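Local coordinates for lipid-transfer protein (Thermomonospora curvata, PDB 6OK1) that is a thiolase-fold protein classed as a lipid-transfer protein, built from N-terminal and C-terminal thiolase-type domains, at residues E168-V173 and L300-L305; Y294-P299 and A376-P381. All coordinates share one frame; numbering follows the deposited sequence.

Contact 1: E168-V173 and L300-L305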
loop_
_atom_site.group_PDB
_atom_site.type_symbol
_atom_site.label_atom_id
_atom_site.label_comp_id
_atom_site.label_asym_id
_atom_site.label_seq_id
_atom_site.Cartn_x
_atom_site.Cartn_y
_atom_site.Cartn_z
ATOM N N GLU A 168 -29.842 -16.758 -16.377
ATOM C CA GLU A 168 -30.840 -16.637 -15.321
ATOM C C GLU A 168 -30.280 -17.052 -13.969
ATOM O O GLU A 168 -30.723 -16.527 -12.935
ATOM C CB GLU A 168 -32.087 -17.469 -15.666
ATOM C CG GLU A 168 -32.909 -16.827 -16.752
ATOM C CD GLU A 168 -34.240 -17.509 -16.982
ATOM O OE1 GLU A 168 -34.339 -18.716 -16.688
ATOM O OE2 GLU A 168 -35.182 -16.826 -17.440
ATOM N N ASP A 169 -29.341 -18.010 -13.935
ATOM C CA ASP A 169 -28.714 -18.372 -12.663
ATOM C C ASP A 169 -27.957 -17.188 -12.072
ATOM O O ASP A 169 -28.055 -16.912 -10.872
ATOM C CB ASP A 169 -27.783 -19.571 -12.853
ATOM C CG ASP A 169 -28.530 -20.815 -13.241
ATOM O OD1 ASP A 169 -29.573 -21.068 -12.613
ATOM O OD2 ASP A 169 -28.090 -21.517 -14.175
ATOM N N PHE A 170 -27.208 -16.457 -12.902
ATOM C CA PHE A 170 -26.571 -15.234 -12.418
ATOM C C PHE A 170 -27.620 -14.196 -12.016
ATOM O O PHE A 170 -27.447 -13.463 -11.029
ATOM C CB PHE A 170 -25.646 -14.660 -13.503
ATOM C CG PHE A 170 -24.557 -15.604 -13.954
ATOM C CD1 PHE A 170 -23.993 -16.530 -13.092
ATOM C CD2 PHE A 170 -24.098 -15.563 -15.275
ATOM C CE1 PHE A 170 -22.979 -17.381 -13.520
ATOM C CE2 PHE A 170 -23.092 -16.422 -15.709
ATOM C CZ PHE A 170 -22.530 -17.323 -14.840
ATOM N N GLY A 171 -28.709 -14.116 -12.779
ATOM C CA GLY A 171 -29.763 -13.167 -12.483
ATOM C C GLY A 171 -30.406 -13.385 -11.128
ATOM O O GLY A 171 -30.812 -12.420 -10.466
ATOM N N ARG A 172 -30.502 -14.640 -10.684
ATOM C CA ARG A 172 -31.100 -14.880 -9.374
ATOM C C ARG A 172 -30.311 -14.208 -8.273
ATOM O O ARG A 172 -30.884 -13.833 -7.245
ATOM C CB ARG A 172 -31.242 -16.381 -9.118
ATOM C CG ARG A 172 -32.559 -16.883 -9.633
ATOM C CD ARG A 172 -32.809 -18.362 -9.353
ATOM N NE ARG A 172 -32.243 -19.165 -10.420
ATOM C CZ ARG A 172 -32.853 -19.416 -11.568
ATOM N NH1 ARG A 172 -34.067 -18.950 -11.802
ATOM N NH2 ARG A 172 -32.239 -20.122 -12.498
ATOM N N VAL A 173 -28.994 -14.071 -8.458
ATOM C CA VAL A 173 -28.174 -13.347 -7.499
ATOM C C VAL A 173 -28.569 -11.887 -7.487
ATOM O O VAL A 173 -28.690 -11.262 -6.424
ATOM C CB VAL A 173 -26.681 -13.502 -7.839
ATOM C CG1 VAL A 173 -25.838 -12.632 -6.915
ATOM C CG2 VAL A 173 -26.260 -14.923 -7.722
ATOM N N LEU A 300 -19.447 -14.382 -10.076
ATOM C CA LEU A 300 -18.481 -15.030 -9.207
ATOM C C LEU A 300 -19.052 -15.324 -7.831
ATOM O O LEU A 300 -18.358 -15.910 -7.004
ATOM C CB LEU A 300 -17.210 -14.179 -9.083
ATOM C CG LEU A 300 -16.479 -13.936 -10.416
ATOM C CD1 LEU A 300 -15.206 -13.097 -10.250
ATOM C CD2 LEU A 300 -16.137 -15.236 -11.100
ATOM N N VAL A 301 -20.305 -14.956 -7.578
ATOM C CA VAL A 301 -20.943 -15.416 -6.347
ATOM C C VAL A 301 -21.085 -16.925 -6.359
ATOM O O VAL A 301 -20.994 -17.569 -5.305
ATOM C CB VAL A 301 -22.292 -14.710 -6.157
ATOM C CG1 VAL A 301 -23.079 -15.327 -4.974
ATOM C CG2 VAL A 301 -22.070 -13.220 -5.910
ATOM N N LEU A 302 -21.308 -17.530 -7.543
ATOM C CA LEU A 302 -21.553 -18.956 -7.606
ATOM C C LEU A 302 -20.306 -19.757 -7.204
ATOM O O LEU A 302 -20.403 -20.588 -6.308
ATOM C CB LEU A 302 -22.083 -19.353 -8.989
ATOM C CG LEU A 302 -23.596 -19.182 -9.194
ATOM C CD1 LEU A 302 -23.980 -17.713 -9.235
ATOM C CD2 LEU A 302 -24.074 -19.830 -10.486
ATOM N N PRO A 303 -19.149 -19.527 -7.828
ATOM C CA PRO A 303 -17.962 -20.271 -7.355
ATOM C C PRO A 303 -17.564 -19.933 -5.927
ATOM O O PRO A 303 -16.956 -20.777 -5.261
ATOM C CB PRO A 303 -16.877 -19.883 -8.373
ATOM C CG PRO A 303 -17.390 -18.598 -9.035
ATOM C CD PRO A 303 -18.886 -18.777 -9.056
ATOM N N GLN A 304 -17.896 -18.742 -5.417
ATOM C CA GLN A 304 -17.624 -18.460 -4.015
ATOM C C GLN A 304 -18.340 -19.459 -3.118
ATOM O O GLN A 304 -17.752 -19.990 -2.171
ATOM C CB GLN A 304 -18.057 -17.050 -3.653
ATOM C CG GLN A 304 -17.105 -15.971 -4.096
ATOM C CD GLN A 304 -17.558 -14.652 -3.560
ATOM O OE1 GLN A 304 -17.389 -14.357 -2.371
ATOM N NE2 GLN A 304 -18.210 -13.881 -4.407
ATOM N N LEU A 305 -19.614 -19.729 -3.403
ATOM C CA LEU A 305 -20.353 -20.688 -2.580
ATOM C C LEU A 305 -19.685 -22.055 -2.595
ATOM O O LEU A 305 -19.635 -22.764 -1.573
ATOM C CB LEU A 305 -21.801 -20.780 -3.073
ATOM C CG LEU A 305 -22.665 -19.539 -2.812
ATOM C CD1 LEU A 305 -23.884 -19.524 -3.730
ATOM C CD2 LEU A 305 -23.079 -19.479 -1.322
#
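In this thiolase-fold chain, helix 167-182 of the N-terminal family region packs against helix 301-307 of the C-terminal one, with V173, F170 and D169 meeting V301 and L302. The short axes come no closer than 11.2 Å and cross at 83°, so the helices touch through side chains alone, without a hydrogen bond between the segments. L302 contributes the largest share of the buried area (71 of 207 Å²). Its CG lies anti to the carbonyl carbon (chi1 -84°), and the two methyls beyond it meet adjacent ring carbons of F170: CD1 of L302 sits 4.0 Å from CD1 of F170, near the ring plane, while L302 CD2 lies by CE1. The two side chains cross at about a right angle, and L302 CD1 lies at the edge of the F170 ring. L302 CD1 also meets V173 CG2 at 3.9 Å. Helices 148-163 and 316-321 add Y159 and I320 around L302. D169 adds its CB, 4.4 Å from L302 CD2; its carboxylate is held by a salt bridge from R172 NH2 to D169 OD1 (2.8 Å) and by T166 N at OD2. V173 and V301 reach toward each other tip to tip, CG1 of V173 lying 3.9 Å from CG2 of V301.

Contact 2: Y294-P299 and A376-P381; sequences YDHFTP and AGTGVP
Neither segment is regular helix or strand, and their backbones come nearest at Y294 and A376, whose CA atoms are 5.6 Å apart; no direct hydrogen bond joins the two. From there the backbone of A376-T378 passes across the Y294 side chain. G377 CA sits over the centre of the ring face, 3.4 Å from the centroid of the Y294 ring and only 2° off the ring normal, a CH-pi contact with G377 N over the same face. At the root of the side chain, Y294 CB is 3.1 Å from A376 O. Y294 has CG anti to its backbone N (chi1 -159°), directing the ring base toward the other segment. Both segments are loops of the C-terminal thiolase-like half, following the neighbouring parallel strands 290-292 and 371-375 of the mixed sheet. The H296 ring is sandwiched within its own segment, between the rim of Y294 on one face and F297 CD2 on the other. T378 approaches this ring at its edge, with OG1 3.4 Å from H296 CE1. A water completes the join: T378 OG1 donates to it at 2.8 Å, and it donates in turn to Y294 O at 2.7 Å and, at a longer 3.2 Å, to F297 O.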
loop_
_atom_site.group_PDB
_atom_site.type_symbol
_atom_site.label_atom_id
_atom_site.label_comp_id
_atom_site.label_asym_id
_atom_site.label_seq_id
_atom_site.Cartn_x
_atom_site.Cartn_y
_atom_site.Cartn_z
ATOM N N TYR A 294 -19.110 -11.002 -1.762
ATOM C CA TYR A 294 -18.753 -9.884 -2.626
ATOM C C TYR A 294 -19.348 -10.060 -4.012
ATOM O O TYR A 294 -19.172 -11.099 -4.662
ATOM C CB TYR A 294 -17.239 -9.792 -2.711
ATOM C CG TYR A 294 -16.669 -8.450 -3.140
ATOM C CD1 TYR A 294 -16.569 -8.102 -4.481
ATOM C CD2 TYR A 294 -16.144 -7.588 -2.191
ATOM C CE1 TYR A 294 -15.964 -6.895 -4.852
ATOM C CE2 TYR A 294 -15.549 -6.399 -2.544
ATOM C CZ TYR A 294 -15.450 -6.063 -3.873
ATOM O OH TYR A 294 -14.852 -4.870 -4.206
ATOM N N ASP A 295 -19.991 -9.003 -4.488
ATOM C CA ASP A 295 -20.933 -9.117 -5.585
ATOM C C ASP A 295 -20.926 -7.853 -6.431
ATOM O O ASP A 295 -21.981 -7.374 -6.855
ATOM C CB ASP A 295 -22.337 -9.384 -5.062
ATOM C CG ASP A 295 -22.860 -8.241 -4.231
ATOM O OD1 ASP A 295 -22.057 -7.669 -3.473
ATOM O OD2 ASP A 295 -24.063 -7.931 -4.338
ATOM N N HIS A 296 -19.741 -7.290 -6.698
ATOM C CA HIS A 296 -19.698 -6.174 -7.647
ATOM C C HIS A 296 -20.113 -6.632 -9.033
ATOM O O HIS A 296 -20.689 -5.848 -9.794
ATOM C CB HIS A 296 -18.346 -5.480 -7.672
ATOM C CG HIS A 296 -17.206 -6.330 -8.116
ATOM N ND1 HIS A 296 -17.169 -7.695 -7.935
ATOM C CD2 HIS A 296 -16.039 -5.998 -8.727
ATOM C CE1 HIS A 296 -16.018 -8.165 -8.387
ATOM N NE2 HIS A 296 -15.322 -7.159 -8.885
ATOM N N PHE A 297 -19.920 -7.918 -9.327
ATOM C CA PHE A 297 -20.521 -8.608 -10.462
ATOM C C PHE A 297 -21.141 -9.893 -9.937
ATOM O O PHE A 297 -20.568 -10.555 -9.066
ATOM C CB PHE A 297 -19.470 -8.917 -11.545
ATOM C CG PHE A 297 -18.836 -7.689 -12.115
ATOM C CD1 PHE A 297 -19.491 -6.938 -13.078
ATOM C CD2 PHE A 297 -17.601 -7.256 -11.656
ATOM C CE1 PHE A 297 -18.916 -5.787 -13.583
ATOM C CE2 PHE A 297 -17.037 -6.108 -12.162
ATOM C CZ PHE A 297 -17.685 -5.386 -13.127
ATOM N N THR A 298 -22.281 -10.269 -10.472
ATOM C CA THR A 298 -22.968 -11.439 -9.948
ATOM C C THR A 298 -22.312 -12.792 -10.183
ATOM O O THR A 298 -22.499 -13.689 -9.361
ATOM C CB THR A 298 -24.365 -11.516 -10.545
ATOM O OG1 THR A 298 -24.254 -11.492 -11.977
ATOM C CG2 THR A 298 -25.247 -10.369 -10.006
ATOM N N PRO A 299 -21.638 -13.045 -11.312
ATOM C CA PRO A 299 -21.339 -14.453 -11.629
ATOM C C PRO A 299 -20.396 -15.116 -10.660
ATOM O O PRO A 299 -20.498 -16.330 -10.470
ATOM C CB PRO A 299 -20.732 -14.387 -13.030
ATOM C CG PRO A 299 -21.297 -13.110 -13.608
ATOM C CD PRO A 299 -21.352 -12.158 -12.456
ATOM N N ALA A 376 -14.189 -10.732 0.510
ATOM C CA ALA A 376 -13.748 -9.525 -0.172
ATOM C C ALA A 376 -13.697 -9.749 -1.692
ATOM O O ALA A 376 -14.311 -10.688 -2.215
ATOM C CB ALA A 376 -12.409 -9.095 0.423
ATOM N N GLY A 377 -12.983 -8.870 -2.395
ATOM C CA GLY A 377 -13.102 -8.792 -3.842
ATOM C C GLY A 377 -12.693 -10.079 -4.541
ATOM O O GLY A 377 -11.752 -10.760 -4.136
ATOM N N THR A 378 -13.392 -10.384 -5.635
ATOM C CA THR A 378 -13.179 -11.607 -6.384
ATOM C C THR A 378 -12.436 -11.335 -7.691
ATOM O O THR A 378 -12.607 -10.288 -8.341
ATOM C CB THR A 378 -14.528 -12.283 -6.649
ATOM O OG1 THR A 378 -15.438 -11.308 -7.147
ATOM C CG2 THR A 378 -15.102 -12.825 -5.369
ATOM N N GLY A 379 -11.595 -12.298 -8.074
ATOM C CA GLY A 379 -10.716 -12.151 -9.207
ATOM C C GLY A 379 -9.353 -11.601 -8.869
ATOM O O GLY A 379 -8.491 -11.535 -9.747
ATOM N N VAL A 380 -9.146 -11.226 -7.614
ATOM C CA VAL A 380 -7.902 -10.610 -7.150
ATOM C C VAL A 380 -7.449 -11.362 -5.904
ATOM O O VAL A 380 -8.236 -12.053 -5.253
ATOM C CB VAL A 380 -8.100 -9.111 -6.809
ATOM C CG1 VAL A 380 -8.206 -8.251 -8.049
ATOM C CG2 VAL A 380 -9.329 -8.918 -5.905
ATOM N N PRO A 381 -6.195 -11.187 -5.512
ATOM C CA PRO A 381 -5.834 -11.544 -4.133
ATOM C C PRO A 381 -6.877 -10.983 -3.193
ATOM O O PRO A 381 -7.252 -9.802 -3.282
ATOM C CB PRO A 381 -4.483 -10.862 -3.945
ATOM C CG PRO A 381 -3.918 -10.776 -5.285
ATOM C CD PRO A 381 -5.095 -10.539 -6.221
HETATM O O HOH W 1 -18.217 -11.566 -7.101
#

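The segments alternate along the chain: 168-173, then 294-299 running directly into 300-305, then 376-381. Residues 294-305 thus serve both contacts, whose centres lie 11 Å apart. Contact 2 is the more central, 8 Å from the centre of the chain against 16 Å for contact 1, and sits where loops leave strands 290-292 and 371-375; contact 1 lies among helices farther out. They also touch directly: Q304 NE2 is 3.0 Å from Y294 O, a probable hydrogen bond, and F170 CD1 packs 3.7 Å from P299 CA. The continuous run 294-305 therefore ties the loops beside the C-terminal strands to helix 167-182 of the N-terminal family region.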